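Local coordinates for putative uncharacterized protein (Xanthomonas campestris pv. campestris, PDB 3RQA) that is of unknown function but carries an atypical PilZ domain of the cyclic di-GMP receptor family and assembles into a tetramer through a helical bundle, at residues 117-121 with 145-149; 29-35 with 124-130; 7-11 with 155-159. The contacts are given in a common frame with arbitrary orientation. Residue numbers count along the deposited sequence, not the author numbering.

Contact 1: residues 117-121 with 145-149; sequences HAHPP and VLASA
Segment 117-121 is an extended loop with no regular helix or strand. Segment 145-149 belongs to strand 139-150. The strand is not evenly extended: L146 has helical angles (phi/psi -86/-45), while A147, S148 and A149 return to beta values. The closest CA pairs are P121 with V145 at 4.6 Å and P120 with S148 at 6.0 Å. The loop lies against the V145 and S148 side chains, which point toward it; L146 and A147 point away. P121 lies across from V145 and L146: P121 CA is 3.1 Å from V145 O, in a CA-H...O contact, and P121 CB is 3.2 Å from L146 O. V145 is in the t rotamer, and V145 CG1 lies 3.5 Å from H119 O. S148 is also t. S148 CB comes to 3.0 Å from H119 O, and S148 OG accepts a weak hydrogen bond from H119 N (3.5 Å). A118 CB packs on S148 OG at 3.6 Å. The H119 ring leads away from the strand and touches V35. The contact lies near the surface and joins the loop between strands 110-115 and 124-129 to the PilZ barrel. Within strand 139-150, L146 and A147 together stand opposite the single residue W158 of strand 155-161, and both bond its backbone. That is a classic beta bulge, and the helical angles of L146 belong to it.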
loop_
_atom_site.group_PDB
_atom_site.type_symbol
_atom_site.label_atom_id
_atom_site.label_comp_id
_atom_site.label_asym_id
_atom_site.label_seq_id
_atom_site.Cartn_x
_atom_site.Cartn_y
_atom_site.Cartn_z
ATOM N N HIS C 117 -17.952 -0.880 28.822
ATOM C CA HIS C 117 -17.695 -0.946 30.256
ATOM C C HIS C 117 -17.464 0.451 30.828
ATOM O O HIS C 117 -16.883 1.310 30.168
ATOM C CB HIS C 117 -16.463 -1.819 30.516
ATOM C CG HIS C 117 -16.566 -3.195 29.930
ATOM N ND1 HIS C 117 -17.508 -4.112 30.344
ATOM C CD2 HIS C 117 -15.869 -3.795 28.935
ATOM C CE1 HIS C 117 -17.390 -5.217 29.629
ATOM N NE2 HIS C 117 -16.403 -5.051 28.767
ATOM N N ALA C 118 -17.930 0.682 32.051
ATOM C CA ALA C 118 -17.738 1.975 32.689
ATOM C C ALA C 118 -16.280 2.086 33.106
ATOM O O ALA C 118 -15.565 1.086 33.177
ATOM C CB ALA C 118 -18.642 2.105 33.915
ATOM N N HIS C 119 -15.838 3.309 33.373
ATOM C CA HIS C 119 -14.468 3.551 33.803
ATOM C C HIS C 119 -14.514 4.736 34.742
ATOM O O HIS C 119 -14.986 5.804 34.368
ATOM C CB HIS C 119 -13.577 3.868 32.608
ATOM C CG HIS C 119 -13.112 2.657 31.869
ATOM N ND1 HIS C 119 -12.134 1.818 32.360
ATOM C CD2 HIS C 119 -13.501 2.130 30.683
ATOM C CE1 HIS C 119 -11.939 0.827 31.508
ATOM N NE2 HIS C 119 -12.756 0.992 30.483
ATOM N N PRO C 120 -14.016 4.569 35.974
ATOM C CA PRO C 120 -14.035 5.667 36.936
ATOM C C PRO C 120 -13.316 6.919 36.462
ATOM O O PRO C 120 -12.325 6.846 35.723
ATOM C CB PRO C 120 -13.373 5.052 38.168
ATOM C CG PRO C 120 -12.394 4.079 37.567
ATOM C CD PRO C 120 -13.230 3.432 36.491
ATOM N N PRO C 121 -13.829 8.095 36.857
ATOM C CA PRO C 121 -13.176 9.338 36.448
ATOM C C PRO C 121 -11.722 9.283 36.898
ATOM O O PRO C 121 -11.425 8.828 38.002
ATOM C CB PRO C 121 -13.993 10.422 37.161
ATOM C CG PRO C 121 -14.745 9.698 38.216
ATOM C CD PRO C 121 -15.066 8.376 37.595
ATOM N N VAL C 145 -10.754 10.330 31.790
ATOM C CA VAL C 145 -12.180 10.247 32.064
ATOM C C VAL C 145 -12.556 11.299 33.107
ATOM O O VAL C 145 -12.050 11.269 34.232
ATOM C CB VAL C 145 -12.563 8.850 32.612
ATOM C CG1 VAL C 145 -14.056 8.805 32.924
ATOM C CG2 VAL C 145 -12.186 7.773 31.603
ATOM N N LEU C 146 -13.428 12.230 32.722
ATOM C CA LEU C 146 -13.899 13.282 33.622
ATOM C C LEU C 146 -15.092 12.749 34.406
ATOM O O LEU C 146 -15.197 12.955 35.617
ATOM C CB LEU C 146 -14.372 14.517 32.842
ATOM C CG LEU C 146 -13.456 15.451 32.054
ATOM C CD1 LEU C 146 -14.288 16.642 31.602
ATOM C CD2 LEU C 146 -12.311 15.942 32.901
ATOM N N ALA C 147 -16.001 12.081 33.698
ATOM C CA ALA C 147 -17.193 11.524 34.317
ATOM C C ALA C 147 -17.601 10.200 33.689
ATOM O O ALA C 147 -17.328 9.942 32.512
ATOM C CB ALA C 147 -18.331 12.504 34.218
ATOM N N SER C 148 -18.266 9.377 34.493
ATOM C CA SER C 148 -18.746 8.063 34.094
ATOM C C SER C 148 -20.117 7.849 34.728
ATOM O O SER C 148 -20.264 7.930 35.953
ATOM C CB SER C 148 -17.788 6.977 34.585
ATOM O OG SER C 148 -18.233 5.692 34.196
ATOM N N ALA C 149 -21.116 7.583 33.895
ATOM C CA ALA C 149 -22.465 7.376 34.387
ATOM C C ALA C 149 -23.302 6.566 33.414
ATOM O O ALA C 149 -22.951 6.418 32.244
ATOM C CB ALA C 149 -23.137 8.716 34.661
#

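Contact 2: residues 29-35 with 124-130; sequences LPAGFHV and TGSVLLQ
Strands 29-34 and 124-129 run antiparallel, with axes 4.4 Å apart at closest and 168° between their directions. A31 with L129 and F33 with V127 are non-hydrogen-bonded pairs. G32 with L128 and H34 with S126 are hydrogen-bonded pairs. The bonds are G32 N to L128 O (2.8 Å), L128 N to G32 O (2.6 Å), H34 N to S126 O (2.9 Å) and S126 N to H34 O (2.8 Å). Q130 N to P30 O (3.1 Å) extends the ladder. On the face of A31, F33, V127 and L129, the small A31 leaves room for L129: L129 CD1 is 3.4 Å from A31 CB. F33 (t) swings its ring into the space over G125, with F33 CE2 3.9 Å from G125 CA. A CB on G125 would clash with F33 CZ and H34 O. F33 CD2 also meets V127 CG2 at 4.2 Å. On the other face, G32 is bare beside L128, and L128 CD2 lies at the edge of the H34 ring, 3.9 Å from H34 CD2. At the far end of the ladder, P30 CG packs on Q130 CB at 3.2 Å. This pairing closes the six-stranded barrel: in the sheet, 24-34 has 101-107 as its other neighbour, and 124-129 has 139-150. Inside, F33 and V127 meet L159 of strand 155-161, while A31 touches L113 of strand 110-115.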
loop_
_atom_site.group_PDB
_atom_site.type_symbol
_atom_site.label_atom_id
_atom_site.label_comp_id
_atom_site.label_asym_id
_atom_site.label_seq_id
_atom_site.Cartn_x
_atom_site.Cartn_y
_atom_site.Cartn_z
ATOM N N LEU C 29 -20.710 8.086 14.501
ATOM C CA LEU C 29 -19.541 7.643 13.754
ATOM C C LEU C 29 -18.816 6.581 14.568
ATOM O O LEU C 29 -19.052 6.448 15.770
ATOM C CB LEU C 29 -18.594 8.820 13.479
ATOM C CG LEU C 29 -17.611 9.260 14.572
ATOM C CD1 LEU C 29 -16.612 10.240 13.984
ATOM C CD2 LEU C 29 -18.347 9.881 15.728
ATOM N N PRO C 30 -17.942 5.794 13.924
ATOM C CA PRO C 30 -17.253 4.783 14.725
ATOM C C PRO C 30 -16.387 5.414 15.809
ATOM O O PRO C 30 -15.462 6.173 15.517
ATOM C CB PRO C 30 -16.464 3.971 13.685
ATOM C CG PRO C 30 -16.500 4.806 12.429
ATOM C CD PRO C 30 -17.808 5.517 12.487
ATOM N N ALA C 31 -16.716 5.100 17.063
ATOM C CA ALA C 31 -16.008 5.654 18.214
ATOM C C ALA C 31 -15.764 4.638 19.313
ATOM O O ALA C 31 -16.531 3.687 19.479
ATOM C CB ALA C 31 -16.791 6.817 18.782
ATOM N N GLY C 32 -14.700 4.862 20.076
ATOM C CA GLY C 32 -14.370 3.967 21.167
ATOM C C GLY C 32 -13.333 4.563 22.099
ATOM O O GLY C 32 -12.704 5.561 21.777
ATOM N N PHE C 33 -13.169 3.942 23.262
ATOM C CA PHE C 33 -12.193 4.379 24.254
ATOM C C PHE C 33 -11.468 3.144 24.769
ATOM O O PHE C 33 -12.089 2.117 25.030
ATOM C CB PHE C 33 -12.895 5.117 25.404
ATOM C CG PHE C 33 -11.991 5.435 26.568
ATOM C CD1 PHE C 33 -12.017 4.650 27.720
ATOM C CD2 PHE C 33 -11.112 6.510 26.511
ATOM C CE1 PHE C 33 -11.177 4.933 28.795
ATOM C CE2 PHE C 33 -10.268 6.802 27.578
ATOM C CZ PHE C 33 -10.301 6.012 28.724
ATOM N N HIS C 34 -10.149 3.242 24.883
ATOM C CA HIS C 34 -9.320 2.136 25.360
ATOM C C HIS C 34 -8.332 2.638 26.391
ATOM O O HIS C 34 -7.684 3.655 26.176
ATOM C CB HIS C 34 -8.552 1.506 24.198
ATOM C CG HIS C 34 -9.318 0.455 23.462
ATOM N ND1 HIS C 34 -9.701 -0.735 24.048
ATOM C CD2 HIS C 34 -9.758 0.403 22.184
ATOM C CE1 HIS C 34 -10.341 -1.474 23.160
ATOM N NE2 HIS C 34 -10.389 -0.805 22.020
ATOM N N VAL C 35 -8.206 1.911 27.499
ATOM C CA VAL C 35 -7.301 2.303 28.570
ATOM C C VAL C 35 -5.847 2.112 28.210
ATOM O O VAL C 35 -4.994 2.892 28.613
ATOM C CB VAL C 35 -7.555 1.504 29.869
ATOM C CG1 VAL C 35 -6.592 1.972 30.957
ATOM C CG2 VAL C 35 -8.993 1.678 30.320
ATOM N N THR C 124 -7.114 6.908 32.557
ATOM C CA THR C 124 -6.414 7.493 31.432
ATOM C C THR C 124 -6.447 6.510 30.288
ATOM O O THR C 124 -6.523 5.297 30.511
ATOM C CB THR C 124 -4.947 7.814 31.805
ATOM O OG1 THR C 124 -4.927 8.922 32.714
ATOM C CG2 THR C 124 -4.129 8.168 30.569
ATOM N N GLY C 125 -6.397 7.029 29.066
ATOM C CA GLY C 125 -6.416 6.162 27.901
ATOM C C GLY C 125 -6.475 6.909 26.579
ATOM O O GLY C 125 -6.010 8.034 26.459
ATOM N N SER C 126 -7.054 6.271 25.576
ATOM C CA SER C 126 -7.166 6.894 24.273
ATOM C C SER C 126 -8.530 6.755 23.640
ATOM O O SER C 126 -9.114 5.677 23.624
ATOM C CB SER C 126 -6.119 6.323 23.326
ATOM O OG SER C 126 -4.829 6.768 23.702
ATOM N N VAL C 127 -9.044 7.869 23.141
ATOM C CA VAL C 127 -10.317 7.878 22.437
ATOM C C VAL C 127 -9.966 7.460 21.006
ATOM O O VAL C 127 -9.039 8.017 20.419
ATOM C CB VAL C 127 -10.926 9.307 22.402
ATOM C CG1 VAL C 127 -11.976 9.404 21.323
ATOM C CG2 VAL C 127 -11.521 9.657 23.756
ATOM N N LEU C 128 -10.658 6.462 20.468
ATOM C CA LEU C 128 -10.419 6.025 19.088
ATOM C C LEU C 128 -11.612 6.469 18.257
ATOM O O LEU C 128 -12.761 6.275 18.656
ATOM C CB LEU C 128 -10.234 4.504 18.999
ATOM C CG LEU C 128 -8.799 4.015 19.260
ATOM C CD1 LEU C 128 -8.382 4.372 20.685
ATOM C CD2 LEU C 128 -8.716 2.507 19.058
ATOM N N LEU C 129 -11.327 7.078 17.107
ATOM C CA LEU C 129 -12.364 7.606 16.232
ATOM C C LEU C 129 -12.021 7.424 14.751
ATOM O O LEU C 129 -10.863 7.579 14.357
ATOM C CB LEU C 129 -12.501 9.103 16.511
ATOM C CG LEU C 129 -13.734 9.815 17.066
ATOM C CD1 LEU C 129 -14.307 9.102 18.276
ATOM C CD2 LEU C 129 -13.306 11.244 17.423
ATOM N N GLN C 130 -13.019 7.104 13.932
ATOM C CA GLN C 130 -12.794 6.994 12.486
ATOM C C GLN C 130 -13.464 8.245 11.939
ATOM O O GLN C 130 -14.672 8.265 11.710
ATOM C CB GLN C 130 -13.454 5.757 11.872
ATOM C CG GLN C 130 -13.085 5.579 10.402
ATOM C CD GLN C 130 -13.835 4.441 9.728
ATOM O OE1 GLN C 130 -14.012 3.379 10.305
ATOM N NE2 GLN C 130 -14.263 4.662 8.489
#

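Contact 3: residues 7-11 with 155-159; sequences LGTLA and HWLWL
Here the N-terminal segment 7-11 covers part of the outer wall of the PilZ barrel at strand 155-159. Residues 7-10 have helical angles without regular helix bonding, though L10 N bonds L7 O (3.2 Å) and A11 N bonds G8 O (3.3 Å). A11 is the N-cap position of helix 12-19. The backbones stay well apart: CA of L7 is 8.3 Å from that of W156, and CA of A11 is 8.0 Å from that of W158. Large side chains bridge the gap. W156 (chi1 m, chi2 93°) comes first and points toward the segment. L7 CD2 sits over the W156 six-membered ring, 3.5 Å from the centroid, in a CH-pi contact. L157 points into the barrel, where it touches F33. W158 (chi1 m, chi2 -107°) has the largest covered area, 89 Å², and meets L7, L10 and A11. L7 O lies at the ring edge, 3.2 Å from W158 CZ2, and L10 CB is 3.8 Å from W158 CH2. W158 NE1 hydrogen-bonds D15 OD2. A11 CB lies over the W158 six-membered ring, 3.8 Å from the centroid.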
loop_
_atom_site.group_PDB
_atom_site.type_symbol
_atom_site.label_atom_id
_atom_site.label_comp_id
_atom_site.label_asym_id
_atom_site.label_seq_id
_atom_site.Cartn_x
_atom_site.Cartn_y
_atom_site.Cartn_z
ATOM N N LEU C 7 -28.392 13.773 28.203
ATOM C CA LEU C 7 -27.266 12.981 28.691
ATOM C C LEU C 7 -26.349 13.835 29.552
ATOM O O LEU C 7 -25.641 13.322 30.418
ATOM C CB LEU C 7 -26.465 12.400 27.524
ATOM C CG LEU C 7 -26.951 11.101 26.886
ATOM C CD1 LEU C 7 -28.404 11.222 26.478
ATOM C CD2 LEU C 7 -26.082 10.797 25.688
ATOM N N GLY C 8 -26.369 15.143 29.309
ATOM C CA GLY C 8 -25.538 16.057 30.068
ATOM C C GLY C 8 -25.954 16.193 31.523
ATOM O O GLY C 8 -25.172 16.663 32.350
ATOM N N THR C 9 -27.184 15.790 31.837
ATOM C CA THR C 9 -27.691 15.870 33.209
ATOM C C THR C 9 -27.080 14.777 34.082
ATOM O O THR C 9 -27.215 14.796 35.305
ATOM C CB THR C 9 -29.220 15.725 33.254
ATOM O OG1 THR C 9 -29.597 14.487 32.642
ATOM C CG2 THR C 9 -29.883 16.874 32.521
ATOM N N LEU C 10 -26.413 13.825 33.438
ATOM C CA LEU C 10 -25.761 12.732 34.144
ATOM C C LEU C 10 -24.414 13.177 34.697
ATOM O O LEU C 10 -23.920 12.612 35.668
ATOM C CB LEU C 10 -25.561 11.538 33.205
ATOM C CG LEU C 10 -26.815 10.742 32.853
ATOM C CD1 LEU C 10 -26.453 9.538 31.995
ATOM C CD2 LEU C 10 -27.486 10.289 34.143
ATOM N N ALA C 11 -23.827 14.191 34.072
ATOM C CA ALA C 11 -22.531 14.707 34.503
ATOM C C ALA C 11 -22.441 16.193 34.184
ATOM O O ALA C 11 -21.575 16.629 33.421
ATOM C CB ALA C 11 -21.412 13.945 33.800
ATOM N N HIS C 155 -23.372 2.706 29.294
ATOM C CA HIS C 155 -22.445 3.389 30.197
ATOM C C HIS C 155 -21.883 4.572 29.411
ATOM O O HIS C 155 -21.319 4.392 28.329
ATOM C CB HIS C 155 -21.281 2.474 30.608
ATOM C CG HIS C 155 -21.701 1.197 31.268
ATOM N ND1 HIS C 155 -22.222 0.130 30.569
ATOM C CD2 HIS C 155 -21.641 0.805 32.563
ATOM C CE1 HIS C 155 -22.462 -0.867 31.402
ATOM N NE2 HIS C 155 -22.119 -0.483 32.619
ATOM N N TRP C 156 -22.040 5.781 29.933
ATOM C CA TRP C 156 -21.526 6.951 29.231
ATOM C C TRP C 156 -20.276 7.505 29.877
ATOM O O TRP C 156 -20.151 7.548 31.100
ATOM C CB TRP C 156 -22.587 8.053 29.129
ATOM C CG TRP C 156 -23.730 7.676 28.233
ATOM C CD1 TRP C 156 -24.907 7.088 28.601
ATOM C CD2 TRP C 156 -23.788 7.834 26.813
ATOM N NE1 TRP C 156 -25.699 6.870 27.496
ATOM C CE2 TRP C 156 -25.035 7.318 26.384
ATOM C CE3 TRP C 156 -22.908 8.361 25.859
ATOM C CZ2 TRP C 156 -25.425 7.316 25.038
ATOM C CZ3 TRP C 156 -23.293 8.360 24.525
ATOM C CH2 TRP C 156 -24.545 7.839 24.126
ATOM N N LEU C 157 -19.352 7.924 29.022
ATOM C CA LEU C 157 -18.081 8.479 29.437
ATOM C C LEU C 157 -17.903 9.875 28.877
ATOM O O LEU C 157 -18.293 10.153 27.745
ATOM C CB LEU C 157 -16.933 7.597 28.925
ATOM C CG LEU C 157 -16.392 6.438 29.767
ATOM C CD1 LEU C 157 -17.423 5.930 30.764
ATOM C CD2 LEU C 157 -15.938 5.342 28.826
ATOM N N TRP C 158 -17.329 10.749 29.688
ATOM C CA TRP C 158 -17.019 12.108 29.284
ATOM C C TRP C 158 -15.501 12.108 29.330
ATOM O O TRP C 158 -14.904 11.959 30.396
ATOM C CB TRP C 158 -17.583 13.129 30.277
ATOM C CG TRP C 158 -19.049 13.374 30.111
ATOM C CD1 TRP C 158 -19.642 14.492 29.587
ATOM C CD2 TRP C 158 -20.113 12.483 30.460
ATOM N NE1 TRP C 158 -21.006 14.349 29.590
ATOM C CE2 TRP C 158 -21.326 13.126 30.119
ATOM C CE3 TRP C 158 -20.162 11.200 31.029
ATOM C CZ2 TRP C 158 -22.577 12.532 30.327
ATOM C CZ3 TRP C 158 -21.408 10.608 31.237
ATOM C CH2 TRP C 158 -22.598 11.277 30.886
ATOM N N LEU C 159 -14.882 12.230 28.168
ATOM C CA LEU C 159 -13.435 12.232 28.076
ATOM C C LEU C 159 -12.896 13.615 27.684
ATOM O O LEU C 159 -13.417 14.261 26.776
ATOM C CB LEU C 159 -12.965 11.205 27.042
ATOM C CG LEU C 159 -13.276 9.703 27.143
ATOM C CD1 LEU C 159 -12.809 9.165 28.475
ATOM C CD2 LEU C 159 -14.748 9.456 26.951
#

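Overall arrangement
All three contacts involve one closed antiparallel barrel, and each has at least one segment on its strands. The centres of contacts 1 and 3 are about 8 Å apart; their strand segments, 145-149 and 155-159, lie on neighbouring strands. The centre of contact 2 lies about 13 Å from that of contact 1 and about 15 Å from that of contact 3. Along the chain, contact 3 spans the other two, and the segments of contacts 1 and 2 alternate. V145, F33, V127 and L159 link the contacts through the barrel interior, while A11 meets A147 on the outside. Contact 2 closes the barrel, contact 1 lays a connecting loop on it, and contact 3 brings the N-terminus to its outer wall.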